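PDB 3HSL: ORF59 from Human herpesvirus 8, which serves as the accessory subunit of the viral DNA polymerase, stimulating it and raising its processivity during lytic DNA replication. Local coordinates for residues A[52-57]-A[156-161]; A[169-174]-A[218-223]; A[225-228]-A[232-235]; A[258-263]-A[300-305]; A[273-278]-A[283-288]. All coordinates share one frame; numbering follows the deposited sequence.

Contact 1. Residues A[52-57]-A[156-161]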
# COMPACT_ATOMS: atom_id res chain seq x y z
N SER A 52 -12.32 -1.65 18.01
CA SER A 52 -10.94 -1.52 18.43
C SER A 52 -9.98 -2.31 17.59
O SER A 52 -10.36 -3.29 16.96
CB SER A 52 -10.77 -1.76 19.92
OG SER A 52 -11.53 -2.86 20.35
N VAL A 53 -8.72 -1.85 17.58
CA VAL A 53 -7.65 -2.48 16.82
C VAL A 53 -6.51 -2.79 17.75
O VAL A 53 -6.12 -1.95 18.57
CB VAL A 53 -7.03 -1.51 15.81
CG1 VAL A 53 -6.14 -2.31 14.86
CG2 VAL A 53 -8.08 -0.78 15.03
N LEU A 54 -5.98 -3.99 17.64
CA LEU A 54 -4.84 -4.43 18.44
C LEU A 54 -3.69 -4.92 17.53
O LEU A 54 -3.89 -5.19 16.35
CB LEU A 54 -5.27 -5.53 19.44
CG LEU A 54 -6.13 -5.19 20.69
CD1 LEU A 54 -7.39 -4.31 20.46
CD2 LEU A 54 -6.50 -6.48 21.48
N SER A 55 -2.48 -5.03 18.06
CA SER A 55 -1.34 -5.53 17.30
C SER A 55 -0.14 -5.54 18.23
O SER A 55 -0.04 -4.70 19.12
CB SER A 55 -1.01 -4.67 16.08
OG SER A 55 -0.51 -3.39 16.45
N SER A 56 0.75 -6.49 18.01
CA SER A 56 1.95 -6.58 18.81
C SER A 56 2.84 -5.37 18.49
O SER A 56 2.66 -4.73 17.46
CB SER A 56 2.68 -7.87 18.51
OG SER A 56 2.93 -7.92 17.14
N VAL A 57 3.78 -5.07 19.37
CA VAL A 57 4.66 -3.93 19.17
C VAL A 57 6.02 -4.36 19.68
O VAL A 57 6.24 -4.48 20.89
CB VAL A 57 4.16 -2.68 19.95
CG1 VAL A 57 5.07 -1.53 19.73
CG2 VAL A 57 2.81 -2.29 19.49
N LEU A 156 -8.45 -11.34 23.26
CA LEU A 156 -9.62 -10.77 23.90
C LEU A 156 -9.63 -9.26 23.91
O LEU A 156 -8.59 -8.62 23.76
CB LEU A 156 -9.80 -11.32 25.33
CG LEU A 156 -10.07 -12.81 25.56
CD1 LEU A 156 -10.24 -13.08 27.03
CD2 LEU A 156 -11.30 -13.29 24.82
N PRO A 157 -10.81 -8.68 24.09
CA PRO A 157 -10.88 -7.25 24.21
C PRO A 157 -10.61 -7.07 25.70
O PRO A 157 -11.51 -7.23 26.54
CB PRO A 157 -12.34 -6.94 23.86
CG PRO A 157 -12.96 -8.27 23.46
CD PRO A 157 -12.15 -9.29 24.12
N PHE A 158 -9.37 -6.76 26.02
CA PHE A 158 -8.99 -6.61 27.43
C PHE A 158 -8.47 -5.21 27.82
O PHE A 158 -7.59 -5.06 28.70
CB PHE A 158 -8.04 -7.77 27.88
CG PHE A 158 -6.98 -8.17 26.83
CD1 PHE A 158 -5.96 -7.30 26.46
CD2 PHE A 158 -7.03 -9.43 26.23
CE1 PHE A 158 -5.00 -7.69 25.51
CE2 PHE A 158 -6.08 -9.82 25.28
CZ PHE A 158 -5.07 -8.95 24.92
N HIS A 159 -9.02 -4.19 27.16
CA HIS A 159 -8.58 -2.80 27.42
C HIS A 159 -9.49 -1.82 28.23
O HIS A 159 -9.11 -1.42 29.35
CB HIS A 159 -8.08 -2.18 26.12
CG HIS A 159 -6.82 -2.79 25.60
ND1 HIS A 159 -5.58 -2.21 25.79
CD2 HIS A 159 -6.61 -3.93 24.90
CE1 HIS A 159 -4.66 -2.97 25.22
NE2 HIS A 159 -5.25 -4.01 24.68
N ASP A 160 -10.66 -1.45 27.69
CA ASP A 160 -11.59 -0.55 28.40
C ASP A 160 -12.17 -1.23 29.63
O ASP A 160 -13.39 -1.41 29.77
CB ASP A 160 -12.72 -0.03 27.50
CG ASP A 160 -12.22 0.90 26.42
OD1 ASP A 160 -13.05 1.60 25.80
OD2 ASP A 160 -10.98 0.92 26.19
N ARG A 161 -11.26 -1.59 30.52
CA ARG A 161 -11.60 -2.26 31.76
C ARG A 161 -10.78 -1.81 32.97
O ARG A 161 -10.03 -0.83 32.89
CB ARG A 161 -11.59 -3.79 31.57
CG ARG A 161 -10.39 -4.38 30.83
CD ARG A 161 -10.49 -5.90 30.92
NE ARG A 161 -11.82 -6.34 30.51
CZ ARG A 161 -12.28 -7.58 30.59
NH1 ARG A 161 -11.52 -8.55 31.08
NH2 ARG A 161 -13.51 -7.85 30.18
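L54 reaches out from strand 49-56 and presses one methyl, CD2, against the irregular run 156-161. All the cross-contact touching passes through that methyl. It lies 3.8 Å from the carbonyl oxygen L156 O and 4.2 Å from the ring nitrogen H159 NE2, while F158 CE1 stands at 4.5 Å from L54 CD2 as a looser third neighbour. The methyl approaches both aromatic rings at a slant. L54 sets off toward the loop, and chi1 -73° puts CG anti to the carbonyl carbon, leaving CD2 as the atom that touches. L156 O does double duty here: besides meeting L54, it lies over one face of the F158 ring, toward its rim.

Packing is closest around this buried leucine and thins quickly on the loop side. L156 directs its side chain away from the strand and is exposed, and F158 is partly covered. D160 is exposed too, though its OD2 is engaged by R66. H159 also rests on S299 and L301 of strand 296-302, and P157 leans on Q41 and H43.

The loop joins strand 143-149 to strand 169-172, a position consistent with the connector between the two halves of a processivity factor. No hydrogen bond crosses between 52-57 and 156-161. Their 127 Å² of shared buried surface therefore rests mainly on one aliphatic group against a carbonyl and two rings, a non-directional contact, while a salt bridge from D160 to R66 of strand 61-67 is made separately.

Contact 2. Residues A[169-174]-A[218-223]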
# COMPACT_ATOMS: atom_id res chain seq x y z
N THR A 169 0.53 2.79 40.83
CA THR A 169 1.75 3.56 40.66
C THR A 169 1.73 4.07 39.23
O THR A 169 1.79 3.28 38.29
CB THR A 169 2.98 2.68 40.88
OG1 THR A 169 2.99 2.21 42.24
CG2 THR A 169 4.25 3.44 40.63
N ARG A 170 1.65 5.38 39.05
CA ARG A 170 1.63 5.94 37.71
C ARG A 170 2.49 7.19 37.63
O ARG A 170 2.69 7.88 38.63
CB ARG A 170 0.18 6.17 37.22
CG ARG A 170 -0.57 7.33 37.84
CD ARG A 170 -2.04 7.36 37.46
NE ARG A 170 -2.82 6.34 38.16
CZ ARG A 170 -3.39 6.51 39.36
NH1 ARG A 170 -3.28 7.66 40.01
NH2 ARG A 170 -4.08 5.52 39.92
N LEU A 171 2.98 7.46 36.42
CA LEU A 171 3.86 8.59 36.13
C LEU A 171 3.47 9.35 34.85
O LEU A 171 3.16 8.73 33.83
CB LEU A 171 5.28 8.08 35.96
CG LEU A 171 6.38 9.07 35.56
CD1 LEU A 171 6.65 10.09 36.67
CD2 LEU A 171 7.66 8.33 35.21
N LEU A 172 3.51 10.69 34.92
CA LEU A 172 3.21 11.55 33.77
C LEU A 172 4.32 12.57 33.59
O LEU A 172 4.47 13.49 34.40
CB LEU A 172 1.86 12.24 33.91
CG LEU A 172 1.47 13.10 32.70
CD1 LEU A 172 1.45 12.29 31.41
CD2 LEU A 172 0.14 13.77 32.92
N LEU A 173 5.09 12.41 32.52
CA LEU A 173 6.22 13.31 32.27
C LEU A 173 5.82 14.37 31.29
O LEU A 173 5.00 14.11 30.40
CB LEU A 173 7.40 12.55 31.65
CG LEU A 173 7.65 11.10 32.07
CD1 LEU A 173 6.67 10.18 31.22
CD2 LEU A 173 9.11 10.70 31.80
N CYS A 174 6.39 15.56 31.43
CA CYS A 174 6.11 16.65 30.51
C CYS A 174 6.81 16.41 29.16
O CYS A 174 7.58 15.47 29.00
CB CYS A 174 6.52 18.00 31.12
SG CYS A 174 8.26 18.18 31.63
N ILE A 218 15.09 10.22 36.59
CA ILE A 218 14.11 11.28 36.47
C ILE A 218 13.35 11.43 37.78
O ILE A 218 12.82 10.45 38.32
CB ILE A 218 13.08 11.00 35.36
CG1 ILE A 218 13.78 10.86 34.00
CG2 ILE A 218 12.03 12.11 35.33
CD1 ILE A 218 12.85 10.48 32.87
N ASP A 219 13.28 12.64 38.32
CA ASP A 219 12.52 12.84 39.55
C ASP A 219 11.16 13.45 39.21
O ASP A 219 10.99 14.07 38.16
CB ASP A 219 13.29 13.63 40.61
CG ASP A 219 13.70 15.01 40.16
OD1 ASP A 219 13.60 15.32 38.96
OD2 ASP A 219 14.12 15.81 41.03
N PHE A 220 10.19 13.28 40.10
CA PHE A 220 8.84 13.81 39.88
C PHE A 220 8.20 14.33 41.17
O PHE A 220 8.60 13.95 42.27
CB PHE A 220 7.95 12.74 39.23
CG PHE A 220 7.82 11.47 40.04
CD1 PHE A 220 6.86 11.35 41.04
CD2 PHE A 220 8.67 10.40 39.79
CE1 PHE A 220 6.75 10.19 41.78
CE2 PHE A 220 8.56 9.24 40.52
CZ PHE A 220 7.60 9.13 41.52
N LYS A 221 7.20 15.20 41.03
CA LYS A 221 6.50 15.70 42.20
C LYS A 221 5.32 14.74 42.41
O LYS A 221 4.46 14.59 41.53
CB LYS A 221 6.03 17.16 42.02
N PRO A 222 5.28 14.09 43.58
CA PRO A 222 4.19 13.16 43.86
C PRO A 222 2.96 13.87 44.41
O PRO A 222 3.10 14.72 45.30
CB PRO A 222 4.79 12.24 44.92
CG PRO A 222 5.79 13.09 45.65
CD PRO A 222 6.24 14.17 44.70
N GLU A 223 1.77 13.55 43.90
CA GLU A 223 0.55 14.18 44.41
C GLU A 223 0.03 13.64 45.75
O GLU A 223 -0.20 12.44 45.89
CB GLU A 223 -0.57 14.21 43.36
CG GLU A 223 -0.44 15.31 42.30
CD GLU A 223 -0.61 16.75 42.86
OE1 GLU A 223 -0.60 16.97 44.10
OE2 GLU A 223 -0.74 17.67 42.02
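F220 and L171 meet where strands 214-222 and 169-172 face each other without pairing; strand 241-243 lies between them. The F220 side chain can be followed outward past a single methyl. Its CB lies 3.9 Å from L171 CD1, CG is 3.8 Å from that same L171 CD1, and CD2 is nearest at 3.7 Å from L171 CD1; beyond this the ring draws off, CZ standing 5.0 Å from L171 CD1. The methyl thus meets the root of the ring, at a slant. A chi1 of 58° places F220 CG between the backbone N and the carbonyl carbon, with the ring root beside L171 CD1.

A second pair lies beside the first: L173 CD2 touches I218 CD1 at 3.9 Å, the two side chains crossing at about a right angle. V207 of strand 206-211 packs on both L171 and F220, and L181 and T177 of helix 175-186 adjoin L173 and I218.

All four touching residues are buried, and no hydrogen bond links the segments. The direct contact between them is therefore aliphatic and aromatic packing, their backbone bonding being directed to other strands.

Contact 3. Residues A[225-228]-A[232-235]; sequences KPVS and GLKG
The loop between strand 214-222 and strand 241-243 folds back on itself here, bringing 225-228 against 232-235 with only three residues between them. Neither segment has regular secondary structure, and no hydrogen bond joins them. V227 carries the contact. V227 CA stands 6.4 Å from G232 CA, the shortest CA-CA distance between the segments, and the two valine methyls are divided between two partners.

V227 CG1 lies 3.7 Å from the carbonyl oxygen G232 O, an apolar methyl resting against a backbone acceptor. V227 CG2 faces the branch of L233, 4.4 Å from L233 CG and about equally far from L233 CD2; it meets the fork and the CD2 branch, with CD1 slightly farther. The chi1 of -60° makes this division: CG1 falls beside the backbone N, anti to the carbonyl carbon, while CG2 lies between the backbone N and the carbonyl carbon. G232 has positive phi (87°), a conformation readily taken by a residue without a side chain, and its bare backbone lets the valine come close.

V227 is partly exposed; the L233 side of the contact is buried and G232 lies at the surface. The total buried between the segments is small, 92 Å². K234 makes a weak, long ion pair with D231.

Beneath the loop, V227 and L233 both rest on V243 of strand 241-243 and on R170 of strand 169-172, and L233 also covers V241. K234 extends to V287 and P288 at the end of strand 282-288, so the loop lies across three strands.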
# COMPACT_ATOMS: atom_id res chain seq x y z
N LYS A 225 -2.97 14.60 47.43
CA LYS A 225 -4.38 14.30 47.18
C LYS A 225 -4.55 12.97 46.44
O LYS A 225 -3.90 12.75 45.40
CB LYS A 225 -5.05 15.43 46.40
N PRO A 226 -5.42 12.08 46.96
CA PRO A 226 -5.70 10.79 46.33
C PRO A 226 -6.41 11.01 45.00
O PRO A 226 -7.51 11.57 44.97
CB PRO A 226 -6.64 10.10 47.34
CG PRO A 226 -6.40 10.83 48.64
CD PRO A 226 -6.17 12.25 48.22
N VAL A 227 -5.78 10.58 43.91
CA VAL A 227 -6.35 10.76 42.56
C VAL A 227 -6.72 9.44 41.86
O VAL A 227 -6.35 8.35 42.30
CB VAL A 227 -5.42 11.62 41.66
CG1 VAL A 227 -5.21 13.01 42.26
CG2 VAL A 227 -4.07 10.92 41.43
N SER A 228 -7.46 9.54 40.75
CA SER A 228 -7.86 8.36 40.00
C SER A 228 -7.66 8.62 38.51
O SER A 228 -8.05 9.67 38.00
CB SER A 228 -9.32 8.00 40.28
OG SER A 228 -10.19 9.03 39.89
N GLY A 232 -6.25 15.33 37.53
CA GLY A 232 -5.58 15.80 38.75
C GLY A 232 -4.08 15.51 38.75
O GLY A 232 -3.49 15.22 39.80
N LEU A 233 -3.48 15.58 37.56
CA LEU A 233 -2.05 15.38 37.30
C LEU A 233 -1.73 16.06 35.96
O LEU A 233 -0.82 15.63 35.25
CB LEU A 233 -1.69 13.89 37.19
CG LEU A 233 -1.73 12.80 38.27
CD1 LEU A 233 -1.40 11.45 37.66
CD2 LEU A 233 -0.76 13.05 39.40
N LYS A 234 -2.48 17.12 35.62
CA LYS A 234 -2.29 17.83 34.33
C LYS A 234 -2.45 19.36 34.42
O LYS A 234 -3.52 19.87 34.14
CB LYS A 234 -3.34 17.35 33.34
CG LYS A 234 -3.49 15.86 33.17
CD LYS A 234 -4.68 15.66 32.26
CE LYS A 234 -5.08 14.22 32.13
NZ LYS A 234 -6.28 14.12 31.25
N GLY A 235 -1.40 20.09 34.81
CA GLY A 235 -0.12 19.51 35.18
C GLY A 235 1.05 19.59 34.22
O GLY A 235 1.89 20.49 34.35

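Contact 4. Residues A[258-263]-A[300-305]; sequences IAALRL and VLLLEV
This is a helix-on-sheet contact: the C-terminal part of helix 254-263 lies on strand 296-302, with A260 facing V300 and L302. The short A260 side chain allows a close backbone approach, its CA being 5.8 Å from V300 CA. A260 CB is 3.9 Å from V300 CB and 4.0 Å from V300 CG1, while V300 CG2 passes alongside to within 4.0 Å of A260 CA. The valine therefore straddles the alanine with both methyls; chi1 of -179° spreads them, CG1 anti to the backbone N and CG2 beside it. L302, two residues on and on the same side of the strand, adds CD2 at 4.1 Å from A260 CB.

Helices packed on the face of an antiparallel sheet are a feature of the fold of processivity factors, and here the strand lies between 61-67 and 282-288: V300 pairs with V284 and L301 with V62. V284 also touches A260, widening the patch beneath the helix. L301 points away from the helix, as the strand alternation requires. The other side of the helix is covered too, I258 and L261 packing on L185 of helix 175-186.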
# COMPACT_ATOMS: atom_id res chain seq x y z
N ILE A 258 10.31 1.96 23.13
CA ILE A 258 10.50 3.04 22.16
C ILE A 258 9.18 3.24 21.38
O ILE A 258 8.57 4.30 21.43
CB ILE A 258 11.60 2.68 21.11
CG1 ILE A 258 12.94 2.25 21.76
CG2 ILE A 258 11.81 3.84 20.12
CD1 ILE A 258 13.76 3.34 22.44
N ALA A 259 8.75 2.20 20.67
CA ALA A 259 7.53 2.25 19.89
C ALA A 259 6.33 2.66 20.75
O ALA A 259 5.51 3.48 20.34
CB ALA A 259 7.29 0.90 19.26
N ALA A 260 6.24 2.09 21.95
CA ALA A 260 5.14 2.42 22.83
C ALA A 260 5.12 3.93 23.04
O ALA A 260 4.10 4.57 22.77
CB ALA A 260 5.25 1.67 24.12
N LEU A 261 6.23 4.50 23.50
CA LEU A 261 6.34 5.94 23.75
C LEU A 261 6.16 6.80 22.50
O LEU A 261 5.76 7.95 22.59
CB LEU A 261 7.67 6.28 24.39
CG LEU A 261 7.99 5.78 25.79
CD1 LEU A 261 9.43 6.15 26.09
CD2 LEU A 261 7.03 6.33 26.87
N ARG A 262 6.47 6.24 21.34
CA ARG A 262 6.36 6.96 20.10
C ARG A 262 4.94 6.91 19.56
O ARG A 262 4.45 7.88 19.00
CB ARG A 262 7.46 6.47 19.17
CG ARG A 262 7.58 7.16 17.81
CD ARG A 262 9.10 7.34 17.48
NE ARG A 262 9.91 6.11 17.36
CZ ARG A 262 10.42 5.64 16.22
NH1 ARG A 262 10.22 6.27 15.05
NH2 ARG A 262 11.13 4.51 16.24
N LEU A 263 4.28 5.76 19.73
CA LEU A 263 2.90 5.52 19.30
C LEU A 263 1.85 6.28 20.12
O LEU A 263 0.82 6.71 19.59
CB LEU A 263 2.58 4.01 19.29
CG LEU A 263 3.22 3.14 18.19
CD1 LEU A 263 3.30 1.61 18.49
CD2 LEU A 263 2.62 3.40 16.79
N VAL A 300 -0.37 0.80 25.24
CA VAL A 300 0.42 -0.36 24.87
C VAL A 300 0.81 -1.06 26.16
O VAL A 300 1.40 -0.46 27.03
CB VAL A 300 1.72 0.03 24.12
CG1 VAL A 300 2.48 -1.19 23.74
CG2 VAL A 300 1.42 0.88 22.85
N LEU A 301 0.49 -2.33 26.27
CA LEU A 301 0.83 -3.12 27.44
C LEU A 301 2.21 -3.70 27.22
O LEU A 301 2.43 -4.42 26.25
CB LEU A 301 -0.16 -4.25 27.62
CG LEU A 301 -1.62 -3.80 27.74
CD1 LEU A 301 -2.55 -4.97 27.91
CD2 LEU A 301 -1.78 -2.84 28.89
N LEU A 302 3.15 -3.39 28.12
CA LEU A 302 4.51 -3.91 28.00
C LEU A 302 4.62 -5.13 28.86
O LEU A 302 4.42 -5.08 30.08
CB LEU A 302 5.55 -2.88 28.44
CG LEU A 302 5.63 -1.58 27.64
CD1 LEU A 302 6.73 -0.75 28.26
CD2 LEU A 302 5.91 -1.81 26.17
N LEU A 303 4.94 -6.25 28.22
CA LEU A 303 5.07 -7.50 28.94
C LEU A 303 6.40 -7.64 29.63
O LEU A 303 7.45 -7.23 29.12
CB LEU A 303 4.81 -8.68 28.01
CG LEU A 303 3.37 -8.73 27.50
CD1 LEU A 303 3.20 -9.66 26.31
CD2 LEU A 303 2.45 -9.11 28.64
N GLU A 304 6.33 -8.23 30.82
CA GLU A 304 7.46 -8.47 31.69
C GLU A 304 8.33 -9.45 30.90
O GLU A 304 7.80 -10.40 30.32
CB GLU A 304 6.93 -9.08 32.98
CG GLU A 304 7.69 -8.74 34.28
CD GLU A 304 9.11 -9.25 34.37
OE1 GLU A 304 9.47 -10.19 33.64
OE2 GLU A 304 9.87 -8.68 35.19
N VAL A 305 9.64 -9.24 30.88
CA VAL A 305 10.56 -10.12 30.15
C VAL A 305 11.44 -10.92 31.11
O VAL A 305 12.18 -10.36 31.93
CB VAL A 305 11.45 -9.33 29.14
CG1 VAL A 305 12.42 -10.27 28.44
CG2 VAL A 305 10.60 -8.61 28.13

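Contact 5. Residues A[273-278]-A[283-288]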
# COMPACT_ATOMS: atom_id res chain seq x y z
N GLY A 273 1.99 8.24 29.14
CA GLY A 273 1.88 8.13 30.57
C GLY A 273 2.24 6.69 30.89
O GLY A 273 1.83 5.78 30.15
N LEU A 274 2.98 6.47 31.97
CA LEU A 274 3.36 5.12 32.37
C LEU A 274 2.57 4.69 33.58
O LEU A 274 2.40 5.47 34.51
CB LEU A 274 4.84 5.04 32.72
CG LEU A 274 5.87 5.56 31.72
CD1 LEU A 274 7.27 5.22 32.24
CD2 LEU A 274 5.66 4.95 30.35
N ILE A 275 2.07 3.46 33.57
CA ILE A 275 1.29 2.94 34.69
C ILE A 275 1.82 1.54 35.02
O ILE A 275 2.02 0.73 34.12
CB ILE A 275 -0.21 2.78 34.32
CG1 ILE A 275 -0.69 3.91 33.39
CG2 ILE A 275 -1.05 2.63 35.57
CD1 ILE A 275 -2.10 3.74 32.86
N TRP A 276 2.06 1.29 36.30
CA TRP A 276 2.54 -0.00 36.78
C TRP A 276 1.40 -0.77 37.39
O TRP A 276 0.98 -0.49 38.51
CB TRP A 276 3.66 0.14 37.82
CG TRP A 276 5.01 0.42 37.28
CD1 TRP A 276 6.00 -0.48 37.06
CD2 TRP A 276 5.52 1.70 36.87
NE1 TRP A 276 7.11 0.14 36.54
CE2 TRP A 276 6.84 1.48 36.42
CE3 TRP A 276 5.00 3.00 36.84
CZ2 TRP A 276 7.64 2.52 35.95
CZ3 TRP A 276 5.79 4.03 36.38
CH2 TRP A 276 7.10 3.78 35.93
N HIS A 277 0.91 -1.75 36.64
CA HIS A 277 -0.19 -2.55 37.13
C HIS A 277 0.25 -3.62 38.11
O HIS A 277 1.35 -4.18 38.01
CB HIS A 277 -0.98 -3.16 35.98
CG HIS A 277 -1.63 -2.13 35.12
ND1 HIS A 277 -2.86 -1.59 35.43
CD2 HIS A 277 -1.24 -1.55 33.96
CE1 HIS A 277 -3.19 -0.71 34.50
NE2 HIS A 277 -2.22 -0.67 33.60
N SER A 278 -0.64 -3.90 39.06
CA SER A 278 -0.42 -4.90 40.08
C SER A 278 -0.01 -6.24 39.44
O SER A 278 0.77 -7.01 40.02
CB SER A 278 -1.70 -5.08 40.90
OG SER A 278 -1.58 -6.12 41.85
N GLU A 283 2.07 -0.27 31.58
CA GLU A 283 1.26 0.25 30.49
C GLU A 283 1.67 1.65 30.08
O GLU A 283 1.81 2.55 30.91
CB GLU A 283 -0.22 0.23 30.87
CG GLU A 283 -1.18 0.70 29.78
CD GLU A 283 -2.68 0.59 30.15
OE1 GLU A 283 -3.05 0.54 31.35
OE2 GLU A 283 -3.52 0.56 29.22
N VAL A 284 1.87 1.84 28.78
CA VAL A 284 2.21 3.13 28.23
C VAL A 284 0.87 3.63 27.72
O VAL A 284 0.32 3.03 26.80
CB VAL A 284 3.21 3.01 27.09
CG1 VAL A 284 3.36 4.34 26.36
CG2 VAL A 284 4.55 2.51 27.62
N GLU A 285 0.34 4.70 28.30
CA GLU A 285 -0.96 5.20 27.87
C GLU A 285 -0.97 6.62 27.33
O GLU A 285 -0.35 7.52 27.89
CB GLU A 285 -1.99 5.11 29.01
CG GLU A 285 -3.35 5.60 28.59
CD GLU A 285 -4.42 5.41 29.64
OE1 GLU A 285 -5.62 5.39 29.27
OE2 GLU A 285 -4.09 5.29 30.83
N GLY A 286 -1.69 6.79 26.23
CA GLY A 286 -1.85 8.07 25.61
C GLY A 286 -2.77 8.82 26.55
O GLY A 286 -3.93 8.44 26.73
N VAL A 287 -2.26 9.89 27.14
CA VAL A 287 -3.03 10.71 28.05
C VAL A 287 -3.54 11.84 27.18
O VAL A 287 -2.73 12.52 26.56
CB VAL A 287 -2.17 11.19 29.25
CG1 VAL A 287 -2.92 12.14 30.14
CG2 VAL A 287 -1.70 10.01 30.07
N PRO A 288 -4.87 12.04 27.13
CA PRO A 288 -5.48 13.10 26.30
C PRO A 288 -4.91 14.49 26.57
O PRO A 288 -4.85 14.92 27.72
CB PRO A 288 -6.98 13.03 26.65
CG PRO A 288 -7.09 12.19 27.84
CD PRO A 288 -5.89 11.26 27.84
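H277 and E283 cross obliquely at the turn end of the beta hairpin 270-276/282-288, ring and carboxylate planes 45° apart. H277 NE2 donates to E283 OE1 at 2.7 Å; the oxygen lies near the ring plane at the edge of the imidazole, but the nitrogen meets the carboxylate on its anti side, 27° out of its plane. E283 is extended, CG anti to the backbone N (chi1 -177°), which holds the carboxylate out from the sheet face, alongside I275 and within reach of H277; E283 CB also lies in plane at the ring edge. The second oxygen, OE2, is bound by S299 OG, so both oxygens are engaged and the group's rotation is restrained.

I275 lies side by side with E283, both pointing the same way, and sends CD1 between E283 and E285. E285 slants across I275, and its OE2 is taken by W230 NE1. On the other face L274 and V284 run parallel, L274 CD2 3.8 Å from V284 CG2.

The backbones form an antiparallel ladder: I275 and E283 are a hydrogen-bonded pair, 2.8 Å from I275 N to E283 O and 2.7 Å from E283 N to I275 O. G273 pairs with E285, E285 N giving G273 O a 2.6 Å bond, the return bond being weak.

Strand 169-172 flanks 270-276, and 296-302 flanks 282-288; W276 reaches A248 and S250 of strand 248-253.

Overall arrangement
Contact 5 lies in the middle of the set. Contact 4 adjoins it, centres about 10 Å apart, where V300 N and V284 O make a probable hydrogen bond. On the other flank, contact 2 lies about 12 Å away centre to centre, strand 169-172 pairing with 270-276. Contact 3 lies beside this region: its loop touches contact 2 where V227 meets R170 and L233 meets E223, and contact 5 through V287. Contact 1 lies about 26 Å from contacts 2 and 3 but about 13 Å from contact 4, centre to centre; V57 packs on A259 and L263 and H159 on L301, joining it to contact 4.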